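Local coordinates for protein kinase, putative (Bodo saltans, PDB 6TLY) that is an unconventional kinetochore protein, KKT2, probably a serine/threonine kinase, whose zinc-binding central domain is a centromere localization domain, at residues A[6-10]-A[63-67]; A[11-17]-A[50-56]; A[32-36]-A[66-70]; A[45-49]-A[59-64]. The contacts are given in a common frame with arbitrary orientation. Where two conformers were deposited one is given. Residues are numbered along the deposited sequence.

Contact 1: residues A[6-10]-A[63-67]; sequences PGAIQ and AESRK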
# COMPACT_ATOMS: atom_id res chain seq x y z
N PRO A 6 1.59 -4.42 16.58
CA PRO A 6 2.67 -3.46 16.36
C PRO A 6 3.93 -4.15 15.81
O PRO A 6 4.34 -5.16 16.33
CB PRO A 6 2.87 -2.90 17.76
CG PRO A 6 1.52 -2.98 18.41
CD PRO A 6 0.95 -4.28 17.88
N GLY A 7 4.45 -3.60 14.70
CA GLY A 7 5.64 -4.08 13.97
C GLY A 7 5.43 -5.21 12.96
O GLY A 7 6.44 -5.60 12.41
N ALA A 8 4.19 -5.68 12.69
CA ALA A 8 3.86 -6.78 11.72
C ALA A 8 3.84 -6.28 10.25
O ALA A 8 3.87 -5.06 10.15
CB ALA A 8 2.53 -7.37 12.10
N ILE A 9 3.81 -7.11 9.22
CA ILE A 9 3.79 -6.46 7.89
C ILE A 9 2.39 -5.92 7.61
O ILE A 9 1.52 -6.67 7.19
CB ILE A 9 4.33 -7.34 6.76
CG1 ILE A 9 5.77 -7.77 7.05
CG2 ILE A 9 4.23 -6.59 5.45
CD1 ILE A 9 6.40 -8.50 5.94
N GLN A 10 2.26 -4.62 7.73
CA GLN A 10 0.97 -3.94 7.66
C GLN A 10 0.99 -2.73 6.73
O GLN A 10 2.03 -2.19 6.46
CB GLN A 10 0.59 -3.51 9.08
N ALA A 63 8.69 -3.57 2.80
CA ALA A 63 7.75 -4.30 3.63
C ALA A 63 8.40 -5.09 4.78
O ALA A 63 8.02 -4.92 5.95
CB ALA A 63 6.88 -5.21 2.77
N GLU A 64 9.43 -5.86 4.47
CA GLU A 64 10.12 -6.72 5.41
C GLU A 64 11.00 -5.92 6.38
O GLU A 64 11.08 -6.29 7.55
CB GLU A 64 10.87 -7.82 4.65
CG GLU A 64 9.87 -8.79 4.02
CD GLU A 64 10.41 -9.71 2.94
OE1 GLU A 64 11.64 -9.74 2.77
OE2 GLU A 64 9.60 -10.38 2.26
N SER A 65 11.55 -4.78 5.95
CA SER A 65 12.32 -3.92 6.86
C SER A 65 11.43 -2.93 7.68
O SER A 65 11.95 -2.20 8.51
CB SER A 65 13.41 -3.16 6.11
OG SER A 65 12.89 -2.06 5.38
N ARG A 66 10.10 -2.94 7.44
CA ARG A 66 9.14 -2.08 8.11
C ARG A 66 9.41 -0.61 7.83
O ARG A 66 9.31 0.22 8.72
CB ARG A 66 9.04 -2.36 9.61
CG ARG A 66 8.12 -3.52 9.89
CD ARG A 66 8.78 -4.86 9.72
NE ARG A 66 7.90 -5.96 10.14
CZ ARG A 66 8.12 -7.24 9.85
NH1 ARG A 66 9.15 -7.59 9.10
NH2 ARG A 66 7.28 -8.17 10.29
N LYS A 67 9.80 -0.31 6.58
CA LYS A 67 10.03 1.07 6.18
C LYS A 67 8.66 1.72 6.00
O LYS A 67 7.73 1.08 5.53
CB LYS A 67 10.80 1.13 4.86
CG LYS A 67 12.30 1.21 5.06
CD LYS A 67 12.97 1.97 3.93
CE LYS A 67 12.54 3.42 3.90
NZ LYS A 67 12.70 4.01 2.55
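A Schellman motif ends the short helix 60-65, and against it the N-terminal segment 6-10 is laid down, a small example of how a helix C-terminus can receive a passing loop in a C1-like zinc domain. Arg66, with positive phi (62°), leaves the helix while its N still bonds to Ala63 O at 3.2 Å. The polar part of the contact depends on its guanidinium: NE of Arg66 donates to Gly7 O at 2.7 Å, near the guanidinium plane, and NH1 of Arg66 bonds back to Glu64 O at 2.8 Å, so the group spans loop and helix end. The apolar part belongs to Ile9, the most covered residue, which packs on Tyr49 as well. Its CG2 meets CB of Ala63 at 4.0 Å and its CD1 meets CG of Glu64 at 4.0 Å, while the carboxylate of Glu64 is taken by Tyr47 and Tyr49. Over one guanidinium face lies the same isoleucine, with Ile9 CG1 3.6 Å from Arg66 NH2.

Contact 2: residues A[11-17]-A[50-56]; sequences CMNRHKM and RCEKCDY. With ZN (zinc ion), chain B; SO4 (sulfate ion), chain F.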
# COMPACT_ATOMS: atom_id res chain seq x y z
N CYS A 11 -0.19 -2.30 6.32
CA CYS A 11 -0.34 -1.08 5.51
C CYS A 11 -0.41 0.15 6.43
O CYS A 11 -0.27 0.02 7.61
CB CYS A 11 -1.61 -1.16 4.69
SG CYS A 11 -3.05 -1.00 5.75
N MET A 12 -0.63 1.33 5.87
CA MET A 12 -0.68 2.54 6.70
C MET A 12 -1.89 2.57 7.63
O MET A 12 -1.87 3.32 8.61
CB MET A 12 -0.72 3.83 5.84
CG MET A 12 0.30 3.86 4.73
SD MET A 12 0.13 5.37 3.76
CE MET A 12 1.15 6.46 4.72
N ASN A 13 -2.95 1.81 7.30
CA ASN A 13 -4.17 1.78 8.10
C ASN A 13 -4.30 0.51 8.95
O ASN A 13 -5.41 0.09 9.26
CB ASN A 13 -5.38 2.01 7.22
CG ASN A 13 -5.29 3.39 6.59
OD1 ASN A 13 -5.29 4.41 7.30
ND2 ASN A 13 -5.15 3.47 5.27
N ARG A 14 -3.16 -0.10 9.29
CA ARG A 14 -2.96 -1.26 10.15
C ARG A 14 -3.67 -2.56 9.71
O ARG A 14 -3.98 -3.36 10.57
CB ARG A 14 -3.32 -0.91 11.61
CG ARG A 14 -2.47 0.25 12.12
CD ARG A 14 -2.65 0.54 13.60
NE ARG A 14 -1.85 1.69 14.01
CZ ARG A 14 -0.55 1.63 14.33
NH1 ARG A 14 0.09 0.47 14.28
NH2 ARG A 14 0.10 2.73 14.68
N HIS A 15 -3.81 -2.79 8.41
CA HIS A 15 -4.35 -4.07 7.91
C HIS A 15 -3.17 -4.97 7.56
O HIS A 15 -2.12 -4.45 7.20
CB HIS A 15 -5.20 -3.93 6.64
CG HIS A 15 -6.28 -2.91 6.71
ND1 HIS A 15 -6.29 -1.80 5.94
CD2 HIS A 15 -7.38 -2.84 7.48
CE1 HIS A 15 -7.33 -1.08 6.22
NE2 HIS A 15 -8.02 -1.68 7.16
N LYS A 16 -3.37 -6.28 7.62
CA LYS A 16 -2.29 -7.20 7.22
C LYS A 16 -2.18 -7.16 5.68
O LYS A 16 -3.18 -7.09 5.03
CB LYS A 16 -2.57 -8.62 7.75
CG LYS A 16 -1.86 -9.73 6.99
CD LYS A 16 -1.75 -11.06 7.66
CE LYS A 16 -1.03 -12.06 6.78
NZ LYS A 16 -0.48 -13.20 7.55
N MET A 17 -0.98 -7.23 5.15
CA MET A 17 -0.82 -7.17 3.68
C MET A 17 -0.59 -8.56 3.08
O MET A 17 -0.06 -9.42 3.75
CB MET A 17 0.31 -6.22 3.33
CG MET A 17 -0.11 -4.80 3.54
SD MET A 17 1.14 -3.65 3.14
CE MET A 17 0.97 -3.57 1.37
N ARG A 50 0.62 -6.15 -0.90
CA ARG A 50 -0.47 -5.22 -1.22
C ARG A 50 -1.60 -5.28 -0.20
O ARG A 50 -1.90 -6.33 0.31
CB ARG A 50 -1.01 -5.50 -2.63
CG ARG A 50 -2.15 -4.59 -3.09
CD ARG A 50 -2.70 -4.81 -4.47
NE ARG A 50 -3.93 -4.11 -4.76
CZ ARG A 50 -4.03 -2.82 -4.98
NH1 ARG A 50 -2.97 -2.06 -4.94
NH2 ARG A 50 -5.21 -2.30 -5.24
N CYS A 51 -2.15 -4.11 0.09
CA CYS A 51 -3.44 -4.03 0.79
C CYS A 51 -4.48 -3.55 -0.24
O CYS A 51 -4.42 -2.42 -0.66
CB CYS A 51 -3.44 -3.08 1.96
SG CYS A 51 -5.11 -3.05 2.65
N GLU A 52 -5.37 -4.46 -0.61
CA GLU A 52 -6.35 -4.21 -1.66
C GLU A 52 -7.34 -3.13 -1.26
O GLU A 52 -7.63 -2.23 -2.05
CB GLU A 52 -7.09 -5.50 -2.05
CG GLU A 52 -8.01 -5.33 -3.25
CD GLU A 52 -7.33 -4.87 -4.53
OE1 GLU A 52 -6.36 -5.54 -4.96
OE2 GLU A 52 -7.76 -3.85 -5.12
N LYS A 53 -7.78 -3.16 -0.01
CA LYS A 53 -8.76 -2.18 0.46
C LYS A 53 -8.18 -0.77 0.58
O LYS A 53 -8.93 0.20 0.48
CB LYS A 53 -9.44 -2.65 1.76
CG LYS A 53 -8.54 -2.65 2.97
CD LYS A 53 -8.76 -3.90 3.84
CE LYS A 53 -10.09 -3.91 4.54
NZ LYS A 53 -10.13 -4.97 5.60
N CYS A 54 -6.86 -0.63 0.73
CA CYS A 54 -6.22 0.69 0.79
C CYS A 54 -5.57 1.10 -0.53
O CYS A 54 -5.10 2.24 -0.60
CB CYS A 54 -5.19 0.73 1.92
SG CYS A 54 -5.90 0.69 3.58
N ASP A 55 -5.42 0.18 -1.52
CA ASP A 55 -4.69 0.40 -2.79
C ASP A 55 -3.25 0.83 -2.42
O ASP A 55 -2.79 1.90 -2.80
CB ASP A 55 -5.35 1.46 -3.70
CG ASP A 55 -4.61 1.63 -5.01
OD1 ASP A 55 -4.06 0.63 -5.52
OD2 ASP A 55 -4.55 2.77 -5.52
N TYR A 56 -2.63 0.03 -1.56
CA TYR A 56 -1.29 0.29 -1.02
C TYR A 56 -0.36 -0.83 -1.49
O TYR A 56 -0.60 -1.95 -1.15
CB TYR A 56 -1.35 0.34 0.50
CG TYR A 56 -0.08 0.75 1.19
CD1 TYR A 56 0.44 2.02 1.03
CD2 TYR A 56 0.59 -0.12 2.02
CE1 TYR A 56 1.59 2.42 1.69
CE2 TYR A 56 1.73 0.26 2.69
CZ TYR A 56 2.24 1.53 2.52
OH TYR A 56 3.36 1.89 3.20
ZN ZN B . -5.04 -1.37 4.35
S SO4 F . -11.25 -2.96 8.85
O1 SO4 F . -12.57 -3.49 9.18
O2 SO4 F . -10.25 -4.02 8.96
O3 SO4 F . -10.88 -1.88 9.76
O4 SO4 F . -11.28 -2.46 7.47
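The first zinc site of the C1-like domain, with three cysteines and one histidine, is built from two separate segments, a clear case of metal ligands joining chain parts distant in sequence. Segment 11-17 supplies Cys11 SG (2.5 Å to ZN) and His15 ND1 (2.1 Å); the CxxC of segment 50-56 supplies Cys51 SG and Cys54 SG, both 2.4 Å from ZN. The thiolates also accept hydrogen bonds: His15 N, just after the type I turn from Cys11 to Arg14, reaches Cys11 SG at 3.3 Å, and Asn13 ND2 donates across to Cys54 SG at 3.3 Å, while OD1 of Asn13 receives Lys81 N. Lys53 covers one face of the His15 ring, its CD 3.8 Å from the ring centroid. Beyond Cys54 lies a G1 bulge, Asp55 and Tyr56 both facing Cys51; CB of Tyr56 points toward segment 11-17. Met12 CG lies over one ring face, 4.0 Å from the centroid, as a CH-pi contact, and Met17 CE comes within 3.5 Å of Tyr56 CD2.

Contact 3: residues A[32-36]-A[66-70]; sequences CNVCD and RKFKE. With ZN (zinc ion), chain C.
Packing of a zinc knuckle against the chain that leaves a nearby helix is the principle here. Neither segment is regular helix or strand. In 32-36 the CxxC turn is closed by Asp36 N to Cys32 O at 2.9 Å and ends at the positive phi of Asp36 (70°). Val34 N and Cys35 N donate hydrogen bonds to Cys32 SG at 3.4 and 3.5 Å. ZN is held by Cys32 SG (chi1 t, 2.4 Å) and Cys35 SG (chi1 p, 2.3 Å), with Cys59 and Cys62 completing the four-cysteine site. Segment 66-70 starts at Arg66 with positive phi (62°), the Schellman residue that turns the chain out of the helix. Lys67 then becomes extended (phi/psi -75/142) and directs its CB toward the knuckle, 3.9 Å from Val34 CG1; its O is 3.9 Å from Val34 CG2. Phe68 stays extended, with CB pointing away, but its C lies 3.8 Å from Val34 CG1. Lys69 CA is 5.0 Å from Val34 CA. With chi1 t, chi2 p, chi3 t and chi4 t, Lys69 brings NZ to Asn33 O, a hydrogen bond of 3.1 Å. Val34, at chi1 t, is the residue most covered. It also touches Tyr56 and Val58 of strand 56-59 and Cys62 of helix 60-65, so the knuckle lies between that strand, the helix and its outgoing loop.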
# COMPACT_ATOMS: atom_id res chain seq x y z
N CYS A 32 6.92 1.60 -5.88
CA CYS A 32 6.76 1.36 -4.43
C CYS A 32 6.23 2.56 -3.70
O CYS A 32 6.77 3.65 -3.88
CB CYS A 32 8.06 0.88 -3.79
SG CYS A 32 7.89 0.57 -2.01
N ASN A 33 5.14 2.38 -2.95
CA ASN A 33 4.53 3.51 -2.27
C ASN A 33 5.40 4.11 -1.15
O ASN A 33 5.11 5.22 -0.69
CB ASN A 33 3.16 3.15 -1.78
CG ASN A 33 2.15 2.80 -2.85
OD1 ASN A 33 1.00 2.53 -2.53
ND2 ASN A 33 2.52 2.80 -4.15
N VAL A 34 6.46 3.41 -0.74
CA VAL A 34 7.38 3.92 0.28
C VAL A 34 8.67 4.47 -0.36
O VAL A 34 9.01 5.63 -0.14
CB VAL A 34 7.70 2.86 1.37
CG1 VAL A 34 8.78 3.37 2.34
CG2 VAL A 34 6.45 2.44 2.12
N CYS A 35 9.39 3.65 -1.15
CA CYS A 35 10.69 4.07 -1.69
C CYS A 35 10.66 4.58 -3.14
O CYS A 35 11.71 4.94 -3.64
CB CYS A 35 11.71 2.94 -1.54
SG CYS A 35 11.45 1.57 -2.70
N ASP A 36 9.53 4.48 -3.85
CA ASP A 36 9.37 4.91 -5.24
C ASP A 36 10.12 4.05 -6.28
O ASP A 36 10.13 4.40 -7.46
CB ASP A 36 9.72 6.41 -5.41
CG ASP A 36 9.07 7.04 -6.62
OD1 ASP A 36 7.97 6.58 -7.01
OD2 ASP A 36 9.67 7.98 -7.20
N ARG A 66 10.10 -2.94 7.44
CA ARG A 66 9.14 -2.08 8.11
C ARG A 66 9.41 -0.61 7.83
O ARG A 66 9.31 0.22 8.72
CB ARG A 66 9.04 -2.36 9.61
CG ARG A 66 8.12 -3.52 9.89
CD ARG A 66 8.78 -4.86 9.72
NE ARG A 66 7.90 -5.96 10.14
CZ ARG A 66 8.12 -7.24 9.85
NH1 ARG A 66 9.15 -7.59 9.10
NH2 ARG A 66 7.28 -8.17 10.29
N LYS A 67 9.80 -0.31 6.58
CA LYS A 67 10.03 1.07 6.18
C LYS A 67 8.66 1.72 6.00
O LYS A 67 7.73 1.08 5.53
CB LYS A 67 10.80 1.13 4.86
CG LYS A 67 12.30 1.21 5.06
CD LYS A 67 12.97 1.97 3.93
CE LYS A 67 12.54 3.42 3.90
NZ LYS A 67 12.70 4.01 2.55
N PHE A 68 8.56 2.97 6.39
CA PHE A 68 7.31 3.70 6.28
C PHE A 68 7.53 5.03 5.57
O PHE A 68 8.64 5.55 5.56
CB PHE A 68 6.66 3.93 7.68
CG PHE A 68 7.55 4.61 8.70
CD1 PHE A 68 8.40 3.87 9.51
CD2 PHE A 68 7.56 5.99 8.83
CE1 PHE A 68 9.21 4.49 10.44
CE2 PHE A 68 8.39 6.61 9.75
CZ PHE A 68 9.20 5.86 10.56
N LYS A 69 6.47 5.54 4.94
CA LYS A 69 6.46 6.83 4.27
C LYS A 69 6.56 7.89 5.38
O LYS A 69 5.90 7.77 6.41
CB LYS A 69 5.12 6.99 3.53
CG LYS A 69 5.11 8.06 2.45
CD LYS A 69 5.93 7.68 1.27
CE LYS A 69 5.65 8.58 0.10
NZ LYS A 69 6.21 8.03 -1.15
N GLU A 70 7.40 8.90 5.17
CA GLU A 70 7.57 9.97 6.15
C GLU A 70 6.52 11.08 6.01
O GLU A 70 6.53 12.00 6.80
CB GLU A 70 9.01 10.53 6.10
CG GLU A 70 10.04 9.57 6.65
CD GLU A 70 11.43 9.75 6.07
OE1 GLU A 70 12.06 10.80 6.32
OE2 GLU A 70 11.90 8.82 5.37
ZN ZN C . 10.15 0.03 -1.51

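Contact 4: residues A[45-49]-A[59-64]; sequences KAYMY and CNQCAE. With ZN (zinc ion), chain C.
Tyr47 lays one face of its ring over Asn60, whose CB is 3.5 Å from the ring centroid and 12° off its normal, a CH-pi contact made possible by chi1 p of Tyr47 (53°). The Asn60 side chain, at chi1 p (55°), also takes a backbone bond, Tyr47 N to Asn60 OD1 at 3.0 Å, while Asn60 N gives Tyr47 O a weak one, also 3.0 Å. In register, Met48 pairs with Cys59 as an antiparallel non-hydrogen-bonded pair, CA to CA 4.6 Å, with diverging side chains. Segment 45-49 is loop until strand residues 48-49; from Asn60 the second segment is helical, with Ala63 N bonded to Cys59 O (3.1 Å) and Glu64 N to Asn60 O (3.0 Å). Cys59 is the N-cap: at chi1 p, its SG accepts from Cys62 N at 3.4 Å. SG of Cys59 and SG of Cys62 each bind ZN at 2.3 Å, Cys32 and Cys35 completing the four-cysteine site. Thus one thiolate both caps the helix and holds metal. Tyr49, chi1 m, sets CD1 3.3 Å from Ala63 CB. Glu64 OE2 accepts from Tyr47 OH and from Tyr49 OH, each at 2.7 Å. The helix 60-65 thereby rests beside central strand 48-51, which lies between strands 18-20 and 56-59.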
# COMPACT_ATOMS: atom_id res chain seq x y z
N LYS A 45 13.57 -12.17 -6.49
CA LYS A 45 14.39 -11.12 -5.91
C LYS A 45 13.55 -9.86 -5.64
O LYS A 45 13.76 -9.20 -4.62
CB LYS A 45 15.56 -10.80 -6.85
CG LYS A 45 16.44 -9.62 -6.43
CD LYS A 45 17.25 -9.10 -7.62
CE LYS A 45 18.06 -7.86 -7.30
NZ LYS A 45 19.14 -8.13 -6.31
N ALA A 46 12.60 -9.53 -6.52
CA ALA A 46 11.79 -8.33 -6.38
C ALA A 46 10.31 -8.66 -6.45
O ALA A 46 9.76 -8.86 -7.54
CB ALA A 46 12.15 -7.31 -7.45
N TYR A 47 9.66 -8.75 -5.29
CA TYR A 47 8.25 -9.06 -5.20
C TYR A 47 7.51 -7.97 -4.42
O TYR A 47 8.13 -6.96 -4.06
CB TYR A 47 7.97 -10.50 -4.70
CG TYR A 47 8.68 -10.83 -3.40
CD1 TYR A 47 10.02 -11.18 -3.39
CD2 TYR A 47 7.99 -10.84 -2.20
CE1 TYR A 47 10.68 -11.48 -2.20
CE2 TYR A 47 8.63 -11.17 -1.00
CZ TYR A 47 9.98 -11.48 -1.01
OH TYR A 47 10.63 -11.79 0.16
N MET A 48 6.21 -8.13 -4.20
CA MET A 48 5.40 -7.08 -3.61
C MET A 48 4.44 -7.55 -2.53
O MET A 48 4.12 -8.73 -2.44
CB MET A 48 4.61 -6.39 -4.73
CG MET A 48 3.62 -7.31 -5.41
SD MET A 48 2.43 -6.51 -6.50
CE MET A 48 1.63 -5.41 -5.35
N TYR A 49 4.04 -6.59 -1.71
CA TYR A 49 2.97 -6.77 -0.72
C TYR A 49 1.87 -5.76 -1.05
O TYR A 49 2.18 -4.66 -1.43
CB TYR A 49 3.53 -6.57 0.69
CG TYR A 49 4.46 -7.66 1.17
CD1 TYR A 49 5.80 -7.67 0.83
CD2 TYR A 49 3.99 -8.66 1.99
CE1 TYR A 49 6.66 -8.65 1.30
CE2 TYR A 49 4.83 -9.65 2.46
CZ TYR A 49 6.17 -9.65 2.12
OH TYR A 49 6.98 -10.64 2.58
N CYS A 59 7.30 -2.66 -2.12
CA CYS A 59 8.30 -3.67 -2.55
C CYS A 59 8.65 -4.58 -1.34
O CYS A 59 8.39 -4.21 -0.19
CB CYS A 59 9.55 -3.00 -3.14
SG CYS A 59 10.66 -2.22 -1.93
N ASN A 60 9.25 -5.76 -1.59
CA ASN A 60 9.58 -6.67 -0.50
C ASN A 60 10.59 -6.04 0.47
O ASN A 60 10.51 -6.31 1.67
CB ASN A 60 10.11 -7.99 -1.02
CG ASN A 60 11.29 -7.84 -1.96
OD1 ASN A 60 11.16 -7.32 -3.07
ND2 ASN A 60 12.47 -8.30 -1.53
N GLN A 61 11.51 -5.20 -0.04
CA GLN A 61 12.55 -4.55 0.76
C GLN A 61 11.95 -3.61 1.80
O GLN A 61 12.30 -3.70 2.97
CB GLN A 61 13.53 -3.78 -0.15
CG GLN A 61 14.89 -4.44 -0.32
CD GLN A 61 15.55 -4.11 -1.65
OE1 GLN A 61 15.11 -3.24 -2.41
NE2 GLN A 61 16.64 -4.81 -1.96
N CYS A 62 11.01 -2.75 1.38
CA CYS A 62 10.37 -1.83 2.31
C CYS A 62 9.45 -2.59 3.30
O CYS A 62 9.47 -2.31 4.50
CB CYS A 62 9.60 -0.73 1.57
SG CYS A 62 10.64 0.47 0.71
N ALA A 63 8.69 -3.57 2.80
CA ALA A 63 7.75 -4.30 3.63
C ALA A 63 8.40 -5.09 4.78
O ALA A 63 8.02 -4.92 5.95
CB ALA A 63 6.88 -5.21 2.77
N GLU A 64 9.43 -5.86 4.47
CA GLU A 64 10.12 -6.72 5.41
C GLU A 64 11.00 -5.92 6.38
O GLU A 64 11.08 -6.29 7.55
CB GLU A 64 10.87 -7.82 4.65
CG GLU A 64 9.87 -8.79 4.02
CD GLU A 64 10.41 -9.71 2.94
OE1 GLU A 64 11.64 -9.74 2.77
OE2 GLU A 64 9.60 -10.38 2.26
ZN ZN C . 10.15 0.03 -1.51

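Overall arrangement
Together the four contacts illustrate how a small domain can be folded round metal rather than a large core. Their centres lie 11 to 14 Å apart. Contacts 2 and 4 both use strand 48-51, the middle of a three-stranded antiparallel sheet, at the first and second zinc sites respectively; contacts 3 and 4 supply the two halves of the second site. Contacts 1 and 4 share helix 60-65, and contacts 1 and 3 share its exit at Arg66 and Lys67. Along the chain contact 2 is nested within contact 1, and contact 4 within contact 3, while contact 2 crosses both 3 and 4. N-terminal loop, the first two zinc sites and helix are thus interlocked.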